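Local coordinates for putative uncharacterized protein PH0594 (Pyrococcus horikoshii, PDB 4HXF) that probably cleaves peptides as a serine protease of the prolyl oligopeptidase family, pairing a beta-propeller with an alpha/beta-hydrolase domain in a self-compartmentalizing hexamer, at residues T12-S18 with Y29-A34; T320-E324 with D337-F343. All coordinates share one frame; numbering follows the deposited sequence.

Interaction 1. Residues T12-S18 with Y29-A34; sequences TKFAYLS and YVLTKA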
ATOM      1  N   THR A  12     -13.774   2.674 -30.785  1.00 14.88           N
ATOM      2  CA  THR A  12     -13.142   1.695 -29.923  1.00 16.33           C
ATOM      3  C   THR A  12     -13.256   0.286 -30.421  1.00 16.09           C
ATOM      4  O   THR A  12     -12.635  -0.572 -29.882  1.00 18.12           O
ATOM      5  CB  THR A  12     -13.626   1.764 -28.468  1.00 17.09           C
ATOM      6  OG1 THR A  12     -14.961   1.289 -28.328  1.00 18.73           O
ATOM      7  CG2 THR A  12     -13.436   3.232 -27.867  1.00 18.20           C
ATOM      8  N   LYS A  13     -14.153   0.035 -31.359  1.00 16.29           N
ATOM      9  CA  LYS A  13     -14.462  -1.320 -31.836  1.00 18.61           C
ATOM     10  C   LYS A  13     -13.456  -1.660 -32.951  1.00 18.24           C
ATOM     11  O   LYS A  13     -13.424  -2.818 -33.396  1.00 20.81           O
ATOM     12  CB  LYS A  13     -15.903  -1.381 -32.315  1.00 20.53           C
ATOM     13  CG  LYS A  13     -16.851  -1.129 -31.131  1.00 24.52           C
ATOM     14  CD  LYS A  13     -18.338  -1.333 -31.429  1.00 37.70           C
ATOM     15  N   PHE A  14     -12.684  -0.708 -33.481  1.00 14.50           N
ATOM     16  CA  PHE A  14     -11.777  -1.018 -34.592  1.00 14.62           C
ATOM     17  C   PHE A  14     -10.410  -1.506 -34.137  1.00 16.91           C
ATOM     18  O   PHE A  14      -9.851  -1.060 -33.130  1.00 20.82           O
ATOM     19  CB  PHE A  14     -11.583   0.155 -35.574  1.00 15.79           C
ATOM     20  CG  PHE A  14     -12.876   0.808 -35.987  1.00 16.64           C
ATOM     21  CD1 PHE A  14     -12.960   2.157 -36.218  1.00 17.08           C
ATOM     22  CD2 PHE A  14     -14.011   0.052 -36.245  1.00 20.42           C
ATOM     23  CE1 PHE A  14     -14.179   2.797 -36.599  1.00 16.17           C
ATOM     24  CE2 PHE A  14     -15.237   0.697 -36.596  1.00 19.16           C
ATOM     25  CZ  PHE A  14     -15.300   2.073 -36.789  1.00 18.08           C
ATOM     26  N   ALA A  15      -9.789  -2.313 -34.986  1.00 13.82           N
ATOM     27  CA  ALA A  15      -8.374  -2.706 -34.792  1.00 14.25           C
ATOM     28  C   ALA A  15      -7.545  -1.767 -35.543  1.00 15.58           C
ATOM     29  O   ALA A  15      -7.828  -1.562 -36.731  1.00 16.88           O
ATOM     30  CB  ALA A  15      -8.143  -4.181 -35.300  1.00 15.47           C
ATOM     31  N   TYR A  16      -6.465  -1.220 -34.907  1.00 14.37           N
ATOM     32  CA  TYR A  16      -5.656  -0.221 -35.544  1.00 14.46           C
ATOM     33  C   TYR A  16      -4.244  -0.848 -35.759  1.00 16.14           C
ATOM     34  O   TYR A  16      -3.583  -1.273 -34.822  1.00 19.41           O
ATOM     35  CB  TYR A  16      -5.545   1.009 -34.768  1.00 15.96           C
ATOM     36  CG  TYR A  16      -6.843   1.685 -34.560  1.00 15.65           C
ATOM     37  CD1 TYR A  16      -7.603   1.498 -33.418  1.00 15.32           C
ATOM     38  CD2 TYR A  16      -7.364   2.531 -35.555  1.00 17.12           C
ATOM     39  CE1 TYR A  16      -8.832   2.121 -33.317  1.00 16.17           C
ATOM     40  CE2 TYR A  16      -8.621   3.106 -35.394  1.00 16.70           C
ATOM     41  CZ  TYR A  16      -9.333   2.906 -34.295  1.00 17.06           C
ATOM     42  OH  TYR A  16     -10.582   3.542 -34.171  1.00 16.73           O
ATOM     43  N   LEU A  17      -3.841  -0.902 -36.999  1.00 14.37           N
ATOM     44  CA  LEU A  17      -2.562  -1.490 -37.347  1.00 13.60           C
ATOM     45  C   LEU A  17      -1.513  -0.419 -37.676  1.00 15.95           C
ATOM     46  O   LEU A  17      -1.800   0.607 -38.363  1.00 14.36           O
ATOM     47  CB  LEU A  17      -2.643  -2.406 -38.558  1.00 14.82           C
ATOM     48  CG  LEU A  17      -3.645  -3.563 -38.566  1.00 15.82           C
ATOM     49  CD1 LEU A  17      -3.472  -4.385 -39.830  1.00 15.28           C
ATOM     50  CD2 LEU A  17      -3.564  -4.347 -37.241  1.00 15.58           C
ATOM     51  N   SER A  18      -0.283  -0.713 -37.281  1.00 15.25           N
ATOM     52  CA  SER A  18       0.836   0.223 -37.562  1.00 15.53           C
ATOM     53  C   SER A  18       2.187  -0.481 -37.608  1.00 16.35           C
ATOM     54  O   SER A  18       2.329  -1.665 -37.233  1.00 14.78           O
ATOM     55  CB  SER A  18       0.920   1.287 -36.489  1.00 15.32           C
ATOM     56  OG  SER A  18       1.235   0.729 -35.210  1.00 16.10           O
ATOM     57  N   TYR A  29       3.939  -6.517 -37.197  1.00 14.25           N
ATOM     58  CA  TYR A  29       3.238  -5.240 -37.132  1.00 15.14           C
ATOM     59  C   TYR A  29       2.626  -5.092 -35.774  1.00 14.02           C
ATOM     60  O   TYR A  29       2.615  -6.084 -34.971  1.00 14.48           O
ATOM     61  CB  TYR A  29       2.172  -5.112 -38.276  1.00 16.26           C
ATOM     62  CG  TYR A  29       1.135  -6.196 -38.344  1.00 14.56           C
ATOM     63  CD1 TYR A  29       1.378  -7.327 -39.074  1.00 15.58           C
ATOM     64  CD2 TYR A  29      -0.009  -6.147 -37.551  1.00 16.01           C
ATOM     65  CE1 TYR A  29       0.464  -8.376 -39.091  1.00 15.76           C
ATOM     66  CE2 TYR A  29      -0.952  -7.165 -37.626  1.00 14.56           C
ATOM     67  CZ  TYR A  29      -0.697  -8.293 -38.367  1.00 15.26           C
ATOM     68  OH  TYR A  29      -1.562  -9.348 -38.463  1.00 16.47           O
ATOM     69  N   VAL A  30       2.070  -3.933 -35.421  1.00 14.58           N
ATOM     70  CA  VAL A  30       1.494  -3.645 -34.118  1.00 14.08           C
ATOM     71  C   VAL A  30      -0.023  -3.523 -34.278  1.00 14.73           C
ATOM     72  O   VAL A  30      -0.477  -2.852 -35.202  1.00 14.05           O
ATOM     73  CB  VAL A  30       1.997  -2.330 -33.429  1.00 15.32           C
ATOM     74  CG1 VAL A  30       1.383  -2.133 -32.100  1.00 16.62           C
ATOM     75  CG2 VAL A  30       3.550  -2.433 -33.388  1.00 14.57           C
ATOM     76  N   LEU A  31      -0.712  -4.268 -33.464  1.00 14.71           N
ATOM     77  CA  LEU A  31      -2.208  -4.235 -33.357  1.00 15.33           C
ATOM     78  C   LEU A  31      -2.530  -3.422 -32.089  1.00 15.09           C
ATOM     79  O   LEU A  31      -2.083  -3.801 -30.979  1.00 15.49           O
ATOM     80  CB  LEU A  31      -2.734  -5.649 -33.214  1.00 15.39           C
ATOM     81  CG  LEU A  31      -4.200  -5.779 -32.779  1.00 16.71           C
ATOM     82  CD1 LEU A  31      -5.139  -5.197 -33.830  1.00 19.81           C
ATOM     83  CD2 LEU A  31      -4.526  -7.282 -32.598  1.00 19.20           C
ATOM     84  N   THR A  32      -3.242  -2.314 -32.271  1.00 14.19           N
ATOM     85  CA  THR A  32      -3.636  -1.412 -31.197  1.00 14.05           C
ATOM     86  C   THR A  32      -5.128  -1.392 -31.014  1.00 13.80           C
ATOM     87  O   THR A  32      -5.831  -1.335 -31.999  1.00 14.69           O
ATOM     88  CB  THR A  32      -3.129   0.026 -31.406  1.00 14.57           C
ATOM     89  OG1 THR A  32      -1.665  -0.053 -31.525  1.00 16.83           O
ATOM     90  CG2 THR A  32      -3.574   1.018 -30.277  1.00 15.29           C
ATOM     91  N   LYS A  33      -5.549  -1.443 -29.754  1.00 13.63           N
ATOM     92  CA  LYS A  33      -6.916  -1.325 -29.351  1.00 13.05           C
ATOM     93  C   LYS A  33      -7.105  -0.195 -28.376  1.00 13.37           C
ATOM     94  O   LYS A  33      -6.283  -0.090 -27.474  1.00 13.64           O
ATOM     95  CB  LYS A  33      -7.392  -2.611 -28.712  1.00 15.27           C
ATOM     96  CG  LYS A  33      -7.440  -3.764 -29.740  1.00 16.47           C
ATOM     97  CD  LYS A  33      -8.420  -3.630 -30.937  1.00 19.03           C
ATOM     98  CE  LYS A  33      -9.833  -3.349 -30.606  1.00 20.61           C
ATOM     99  NZ  LYS A  33     -10.389  -4.398 -29.873  1.00 20.15           N
ATOM    100  N   ALA A  34      -8.154   0.599 -28.534  1.00 13.74           N
ATOM    101  CA  ALA A  34      -8.547   1.597 -27.544  1.00 13.95           C
ATOM    102  C   ALA A  34      -9.494   0.926 -26.575  1.00 15.33           C
ATOM    103  O   ALA A  34     -10.671   0.594 -26.933  1.00 17.17           O
ATOM    104  CB  ALA A  34      -9.229   2.747 -28.294  1.00 13.52           C
TER
HETATM  105  O   HOH W   1      -9.993   0.009 -30.622  1.00 16.77           O
HETATM  106  O   HOH W   2     -11.730  -1.830 -27.461  1.00 21.74           O
HETATM  107  O   HOH W   3      -1.053   0.052 -34.155  1.00 15.73           O
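Tyr-16 to Ser-18 run antiparallel to Val-30 to Thr-32, the short strand axes at 149° and 4.8 Å at their closest, with Tyr-16/Thr-32 and Ser-18/Val-30 as hydrogen-bonded pairs either side of the non-hydrogen-bonded pair Leu-17/Leu-31. The first ring is closed by Tyr-16 N to Thr-32 O at 3.0 Å and Thr-32 N to Tyr-16 O at 2.8 Å. On the face of Leu-17 and Leu-31, Leu-17 CD2 meets Leu-31 CD1 at 3.9 Å, the side chains crossing at a slant, and also touches CE2 of the Tyr-29 ring. With its CG anti to the backbone N (chi1 167°), Leu-31 carries CD1 on to Ala-15 CB, a tight methyl contact of 3.5 Å. On the face of Tyr-16, Ser-18, Val-30 and Thr-32, one water donates to Tyr-16 O and hydrogen-bonds Ser-18 OG and Thr-32 OG1, joining the two strands through their hydroxyls. Past the paired residues, the loop of Thr-12 to Phe-14 is coupled to the second strand through a water, which donates to Phe-14 O and accepts from Ala-34 N. Lys-33, bent at all three torsions beyond chi1, brings CE to 3.4 Å from Phe-14 O, while its NZ leaves the contact to form a salt bridge with Glu-163 of the second subunit. A bound magnesium ion lies about 5 Å from this side chain. Tyr-29 OH bonds to Glu-48. The pair is a beta hairpin that forms half of a four-stranded antiparallel propeller blade, in which strand 26-35 lies between strand 16-23 and strand 40-49, with strand 54-59 beyond.

Interaction 2. Residues T320-E324 with D337-F343; sequences TRPAE and DYNGLIF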
ATOM      1  N   THR A 320     -13.335   4.372 -46.385  1.00 17.31           N
ATOM      2  CA  THR A 320     -14.332   3.647 -45.586  1.00 18.61           C
ATOM      3  C   THR A 320     -13.759   2.510 -44.720  1.00 19.43           C
ATOM      4  O   THR A 320     -14.534   1.814 -44.098  1.00 18.69           O
ATOM      5  CB  THR A 320     -15.448   3.075 -46.488  1.00 18.26           C
ATOM      6  OG1 THR A 320     -14.906   2.123 -47.444  1.00 18.64           O
ATOM      7  CG2 THR A 320     -16.196   4.178 -47.187  1.00 19.20           C
ATOM      8  N   ARG A 321     -12.456   2.291 -44.683  1.00 18.27           N
ATOM      9  CA  ARG A 321     -11.821   1.224 -43.868  1.00 17.49           C
ATOM     10  C   ARG A 321     -10.495   1.702 -43.281  1.00 17.26           C
ATOM     11  O   ARG A 321      -9.627   2.161 -44.018  1.00 17.37           O
ATOM     12  CB  ARG A 321     -11.461  -0.034 -44.713  1.00 18.81           C
ATOM     13  CG  ARG A 321     -12.722  -0.889 -45.042  1.00 21.56           C
ATOM     14  CD  ARG A 321     -13.280  -1.535 -43.768  1.00 22.18           C
ATOM     15  NE  ARG A 321     -12.382  -2.604 -43.257  1.00 25.39           N
ATOM     16  CZ  ARG A 321     -12.431  -3.912 -43.582  1.00 23.90           C
ATOM     17  NH1 ARG A 321     -11.482  -4.784 -43.150  1.00 20.80           N
ATOM     18  NH2 ARG A 321     -13.432  -4.340 -44.359  1.00 26.65           N
ATOM     19  N   PRO A 322     -10.323   1.506 -42.003  1.00 16.45           N
ATOM     20  CA  PRO A 322      -8.972   1.608 -41.435  1.00 15.98           C
ATOM     21  C   PRO A 322      -8.040   0.671 -42.111  1.00 15.16           C
ATOM     22  O   PRO A 322      -8.432  -0.324 -42.738  1.00 15.76           O
ATOM     23  CB  PRO A 322      -9.157   1.218 -39.955  1.00 16.85           C
ATOM     24  CG  PRO A 322     -10.649   1.503 -39.651  1.00 17.39           C
ATOM     25  CD  PRO A 322     -11.346   1.169 -40.965  1.00 16.50           C
ATOM     26  N   ALA A 323      -6.750   0.923 -41.896  1.00 15.47           N
ATOM     27  CA  ALA A 323      -5.681   0.176 -42.544  1.00 15.27           C
ATOM     28  C   ALA A 323      -5.803  -1.315 -42.316  1.00 15.59           C
ATOM     29  O   ALA A 323      -6.096  -1.803 -41.228  1.00 17.31           O
ATOM     30  CB  ALA A 323      -4.266   0.615 -42.032  1.00 17.96           C
ATOM     31  N   GLU A 324      -5.496  -2.037 -43.376  1.00 14.86           N
ATOM     32  CA  GLU A 324      -5.239  -3.462 -43.323  1.00 15.62           C
ATOM     33  C   GLU A 324      -3.915  -3.702 -44.022  1.00 15.84           C
ATOM     34  O   GLU A 324      -3.454  -2.904 -44.819  1.00 15.79           O
ATOM     35  CB  GLU A 324      -6.365  -4.320 -43.994  1.00 15.17           C
ATOM     36  CG  GLU A 324      -7.748  -4.214 -43.387  1.00 14.88           C
ATOM     37  CD  GLU A 324      -7.955  -4.923 -42.054  1.00 14.52           C
ATOM     38  OE1 GLU A 324      -9.016  -4.669 -41.435  1.00 14.54           O
ATOM     39  OE2 GLU A 324      -7.093  -5.765 -41.621  1.00 14.34           O
ATOM     40  N   ASP A 337      -7.696  -9.004 -42.396  1.00 17.20           N
ATOM     41  CA  ASP A 337      -9.017  -8.533 -42.482  1.00 16.89           C
ATOM     42  C   ASP A 337      -9.582  -8.302 -41.039  1.00 15.94           C
ATOM     43  O   ASP A 337     -10.638  -8.818 -40.654  1.00 15.62           O
ATOM     44  CB  ASP A 337      -9.939  -9.499 -43.201  1.00 20.33           C
ATOM     45  CG  ASP A 337     -11.260  -8.863 -43.576  1.00 25.46           C
ATOM     46  OD1 ASP A 337     -11.348  -7.635 -43.698  1.00 30.59           O
ATOM     47  OD2 ASP A 337     -12.224  -9.639 -43.745  1.00 35.91           O
ATOM     48  N   TYR A 338      -8.805  -7.590 -40.233  1.00 14.32           N
ATOM     49  CA  TYR A 338      -9.149  -7.396 -38.814  1.00 15.35           C
ATOM     50  C   TYR A 338     -10.505  -6.803 -38.579  1.00 15.17           C
ATOM     51  O   TYR A 338     -11.216  -7.277 -37.700  1.00 14.82           O
ATOM     52  CB  TYR A 338      -8.136  -6.526 -38.070  1.00 15.32           C
ATOM     53  CG  TYR A 338      -6.889  -7.263 -37.652  1.00 17.26           C
ATOM     54  CD1 TYR A 338      -5.812  -7.395 -38.494  1.00 16.05           C
ATOM     55  CD2 TYR A 338      -6.842  -7.942 -36.461  1.00 16.46           C
ATOM     56  CE1 TYR A 338      -4.666  -8.084 -38.154  1.00 15.71           C
ATOM     57  CE2 TYR A 338      -5.726  -8.708 -36.135  1.00 15.24           C
ATOM     58  CZ  TYR A 338      -4.635  -8.731 -36.952  1.00 14.35           C
ATOM     59  OH  TYR A 338      -3.560  -9.476 -36.604  1.00 15.49           O
ATOM     60  N   ASN A 339     -10.919  -5.824 -39.414  1.00 14.23           N
ATOM     61  CA  ASN A 339     -12.190  -5.135 -39.207  1.00 14.83           C
ATOM     62  C   ASN A 339     -13.342  -5.606 -40.081  1.00 15.69           C
ATOM     63  O   ASN A 339     -14.378  -4.991 -40.151  1.00 14.30           O
ATOM     64  CB  ASN A 339     -12.018  -3.613 -39.269  1.00 14.64           C
ATOM     65  CG  ASN A 339     -11.063  -3.079 -38.200  1.00 14.43           C
ATOM     66  OD1 ASN A 339     -11.274  -3.368 -37.056  1.00 15.86           O
ATOM     67  ND2 ASN A 339     -10.014  -2.349 -38.611  1.00 15.06           N
ATOM     68  N   GLY A 340     -13.060  -6.716 -40.787  1.00 16.55           N
ATOM     69  CA  GLY A 340     -14.030  -7.260 -41.739  1.00 16.98           C
ATOM     70  C   GLY A 340     -15.355  -7.638 -41.128  1.00 18.95           C
ATOM     71  O   GLY A 340     -16.413  -7.420 -41.755  1.00 18.86           O
ATOM     72  N   LEU A 341     -15.343  -8.198 -39.926  1.00 17.32           N
ATOM     73  CA  LEU A 341     -16.599  -8.594 -39.303  1.00 18.61           C
ATOM     74  C   LEU A 341     -17.354  -7.419 -38.782  1.00 18.77           C
ATOM     75  O   LEU A 341     -18.597  -7.390 -38.893  1.00 22.91           O
ATOM     76  CB  LEU A 341     -16.387  -9.678 -38.243  1.00 17.53           C
ATOM     77  CG  LEU A 341     -15.672 -10.985 -38.680  1.00 19.14           C
ATOM     78  CD1 LEU A 341     -15.555 -11.983 -37.548  1.00 17.96           C
ATOM     79  CD2 LEU A 341     -16.424 -11.606 -39.860  1.00 23.09           C
ATOM     80  N   ILE A 342     -16.684  -6.449 -38.174  1.00 19.87           N
ATOM     81  CA  ILE A 342     -17.305  -5.195 -37.803  1.00 21.58           C
ATOM     82  C   ILE A 342     -17.971  -4.520 -38.988  1.00 22.00           C
ATOM     83  O   ILE A 342     -19.170  -4.042 -38.914  1.00 21.47           O
ATOM     84  CB  ILE A 342     -16.338  -4.244 -37.099  1.00 25.85           C
ATOM     85  CG1 ILE A 342     -16.026  -4.822 -35.720  1.00 29.78           C
ATOM     86  CG2 ILE A 342     -16.968  -2.837 -36.981  1.00 29.84           C
ATOM     87  CD1 ILE A 342     -17.204  -4.615 -34.714  1.00 36.76           C
ATOM     88  N   PHE A 343     -17.254  -4.389 -40.058  1.00 20.19           N
ATOM     89  CA  PHE A 343     -17.784  -3.628 -41.147  1.00 21.15           C
ATOM     90  C   PHE A 343     -18.906  -4.290 -41.917  1.00 25.37           C
ATOM     91  O   PHE A 343     -19.626  -3.564 -42.639  1.00 29.03           O
ATOM     92  CB  PHE A 343     -16.716  -3.018 -42.018  1.00 20.31           C
ATOM     93  CG  PHE A 343     -16.094  -1.789 -41.373  1.00 19.02           C
ATOM     94  CD1 PHE A 343     -14.897  -1.865 -40.705  1.00 20.81           C
ATOM     95  CD2 PHE A 343     -16.705  -0.546 -41.480  1.00 20.57           C
ATOM     96  CE1 PHE A 343     -14.327  -0.744 -40.096  1.00 20.87           C
ATOM     97  CE2 PHE A 343     -16.110   0.602 -40.889  1.00 21.01           C
ATOM     98  CZ  PHE A 343     -14.950   0.504 -40.177  1.00 21.19           C
TER
HETATM   99  O   HOH W   4     -10.030  -2.106 -41.573  1.00 16.45           O
HETATM  100  O   HOH W   5     -13.638  -7.121 -45.382  1.00 24.93           O
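Asp-337 meets Arg-321 through a salt bridge, NH1 to OD1 at 2.9 Å and 169° at the proton; the carboxylate and guanidinium are nearly coplanar, and a water joins the same OD1 to NH2. The backbone of Asp-337 also reaches outward, its O accepting from Arg-116 of the second subunit. Next in the type I turn, Tyr-338 N gives a 2.9 Å bond to Glu-324 OE2, which also binds Thr-336. Asn-339 N takes the syn lone pair of Glu-324 OE1 at 3.0 Å, so that one carboxylate holds two successive amides just ahead of helix 340-343. The Asn-339 ND2 donates to a water shared with Arg-321 NE, Pro-322 O and Glu-324 OE1. Within the helix, Phe-343 offers a ring face to Arg-321 CD in a CH-pi contact, 3.8 Å to the centroid, with the guanidinium almost parallel to the ring; Pro-322 CD adds 3.6 Å to CE1. Bends at chi2 (-68°) and chi3 (-70°) fold the arginine back to lie there. An alanine in place of Arg-321 is likely to leave the carboxylates of Glu-324 and Asp-337 without their shared cation and to take the aliphatic cover from one face of the Phe-343 ring. With Glu-324 OE1 and Asp-337 OD1 4.4 Å apart, NH1, bonded to both within the guanidinium plane though above the Glu-324 carboxylate plane, probably keeps both acids charged.

Interaction 1 comes first along the chain, in the opening blade of the propeller, and interaction 2 about 300 residues later, between the last blade (strands 302-308 to 332-334) and the segment leading on to the hydrolase sheet. Their centres are nonetheless only about 10 Å apart. They touch directly: Tyr-29 OH and Tyr-338 OH are 2.7 Å apart, a probable hydrogen bond, Asn-339 OD1 probably accepts from Ala-15 N, and the Phe-14 and Phe-343 rings meet. Each blade is built of consecutive strands, and these contacts tie the first blade to the segment that follows the last one, probably helping to hold the ends of the propeller ring together. Both interactions also touch the second subunit of the hexamer.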